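PDB 4QKO: pyocin-S2 immunity protein from Pseudomonas aeruginosa, which binds the nuclease domain of the bacteriocin pyocin S2 and so probably protects the producing cell from its own toxin. Local coordinates for residues F13-K18 with P65-V69. Numbering follows the deposited sequence. Where two conformers were deposited one is given.
Sequences FLEFVK and PAGVV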
loop_
_atom_site.group_PDB
_atom_site.type_symbol
_atom_site.label_atom_id
_atom_site.label_comp_id
_atom_site.label_asym_id
_atom_site.label_seq_id
_atom_site.Cartn_x
_atom_site.Cartn_y
_atom_site.Cartn_z
ATOM N N PHE A 13 3.069 22.655 -0.004
ATOM C CA PHE A 13 2.462 21.443 -0.536
ATOM C C PHE A 13 3.526 20.380 -0.845
ATOM O O PHE A 13 3.306 19.228 -0.610
ATOM C CB PHE A 13 1.668 21.735 -1.802
ATOM C CG PHE A 13 0.848 20.579 -2.231
ATOM C CD1 PHE A 13 -0.217 20.181 -1.459
ATOM C CD2 PHE A 13 1.157 19.869 -3.380
ATOM C CE1 PHE A 13 -1.007 19.101 -1.833
ATOM C CE2 PHE A 13 0.353 18.793 -3.774
ATOM C CZ PHE A 13 -0.716 18.401 -2.983
ATOM N N LEU A 14 4.683 20.804 -1.348
ATOM C CA LEU A 14 5.798 19.902 -1.603
ATOM C C LEU A 14 6.216 19.238 -0.301
ATOM O O LEU A 14 6.429 18.016 -0.276
ATOM C CB LEU A 14 6.969 20.611 -2.325
ATOM C CG LEU A 14 8.245 19.818 -2.451
ATOM C CD1 LEU A 14 8.099 18.647 -3.390
ATOM C CD2 LEU A 14 9.377 20.721 -2.899
ATOM N N GLU A 15 6.312 20.009 0.773
ATOM C CA GLU A 15 6.726 19.413 2.043
ATOM C C GLU A 15 5.686 18.387 2.602
ATOM O O GLU A 15 6.066 17.337 3.121
ATOM C CB GLU A 15 7.049 20.513 3.038
ATOM C CG GLU A 15 7.925 21.650 2.475
ATOM C CD GLU A 15 8.957 21.243 1.403
ATOM O OE1 GLU A 15 9.436 20.073 1.409
ATOM O OE2 GLU A 15 9.323 22.112 0.576
ATOM N N PHE A 16 4.389 18.650 2.452
ATOM C CA PHE A 16 3.349 17.658 2.762
ATOM C C PHE A 16 3.504 16.396 1.875
ATOM O O PHE A 16 3.533 15.256 2.390
ATOM C CB PHE A 16 2.024 18.264 2.494
ATOM C CG PHE A 16 0.823 17.377 2.697
ATOM C CD1 PHE A 16 0.569 16.749 3.907
ATOM C CD2 PHE A 16 -0.133 17.255 1.670
ATOM C CE1 PHE A 16 -0.611 15.986 4.099
ATOM C CE2 PHE A 16 -1.335 16.528 1.865
ATOM C CZ PHE A 16 -1.577 15.897 3.077
ATOM N N VAL A 17 3.679 16.580 0.552
ATOM C CA VAL A 17 3.826 15.398 -0.319
ATOM C C VAL A 17 5.119 14.598 0.008
ATOM O O VAL A 17 5.113 13.370 0.043
ATOM C CB VAL A 17 3.812 15.856 -1.795
ATOM C CG1 VAL A 17 4.125 14.678 -2.643
ATOM C CG2 VAL A 17 2.456 16.462 -2.181
ATOM N N LYS A 18 6.218 15.293 0.294
ATOM C CA LYS A 18 7.467 14.623 0.658
ATOM C C LYS A 18 7.246 13.840 1.930
ATOM O O LYS A 18 7.742 12.708 2.033
ATOM C CB LYS A 18 8.626 15.560 0.994
ATOM C CG LYS A 18 9.513 16.167 -0.075
ATOM C CD LYS A 18 10.676 16.881 0.641
ATOM C CE LYS A 18 11.104 18.206 -0.011
ATOM N NZ LYS A 18 12.074 17.992 -1.119
ATOM N N PRO A 65 8.531 13.394 -5.043
ATOM C CA PRO A 65 7.616 14.451 -4.576
ATOM C C PRO A 65 7.565 15.659 -5.506
ATOM O O PRO A 65 6.486 16.154 -5.828
ATOM C CB PRO A 65 8.203 14.861 -3.227
ATOM C CG PRO A 65 8.948 13.663 -2.773
ATOM C CD PRO A 65 9.428 12.930 -3.977
ATOM N N ALA A 66 8.703 16.093 -6.039
ATOM C CA ALA A 66 8.643 17.201 -7.031
ATOM C C ALA A 66 7.866 16.826 -8.310
ATOM O O ALA A 66 7.160 17.663 -8.871
ATOM C CB ALA A 66 10.035 17.640 -7.410
ATOM N N GLY A 67 8.016 15.588 -8.764
ATOM C CA GLY A 67 7.288 15.110 -9.923
ATOM C C GLY A 67 5.820 15.143 -9.672
ATOM O O GLY A 67 5.049 15.519 -10.521
ATOM N N VAL A 68 5.433 14.783 -8.449
ATOM C CA VAL A 68 4.027 14.750 -8.077
ATOM C C VAL A 68 3.467 16.158 -8.091
ATOM O O VAL A 68 2.372 16.436 -8.651
ATOM C CB VAL A 68 3.798 14.133 -6.685
ATOM C CG1 VAL A 68 2.363 14.401 -6.225
ATOM C CG2 VAL A 68 4.149 12.674 -6.699
ATOM N N VAL A 69 4.191 17.062 -7.476
ATOM C CA VAL A 69 3.705 18.449 -7.360
ATOM C C VAL A 69 3.542 19.099 -8.705
ATOM O O VAL A 69 2.581 19.801 -8.930
ATOM C CB VAL A 69 4.636 19.304 -6.509
ATOM C CG1 VAL A 69 4.160 20.734 -6.498
ATOM C CG2 VAL A 69 4.571 18.781 -5.054
#
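Two helical segments with no hydrogen bond between them can still be held together by the fit of their apolar faces, and residues 13-18 against 65-69 illustrate the point. The axes of these short segments approach to 9.1 Å, with N-to-C directions 126° apart, so the helices run obliquely antiparallel: the CA of L14 is nearest that of V69, and the CA of K18 nearest that of P65. F13 brings CD2 of its ring to 4.0 Å from CG2 of V69, while the same ring meets that of F84 and packs on F41 of helix 31-45. One residue on, the CA-to-CB bond of L14 points sideways, yet the side chain bends back over the first turn of the partner helix; its CD1 lies 3.8 Å from CB of P65 and 3.9 Å from CG2 of V69. V69 CG2 also sits 3.8 Å from the CA of L14, directly against the backbone. The CA-to-CB bond of V17 points toward the partner segment, with its CG1 4.0 Å from CG1 of V68 and 4.1 Å from CB of P65. At the exposed end, K18 contributes the aliphatic part of its chain, with CG 3.7 Å from CB of P65. F41 also touches V17 and V68, so helix 31-45 covers this side of the seam. Such packing of the first and last helices around a shared apolar centre is characteristic of the small four-helix fold of the colicin and pyocin immunity proteins.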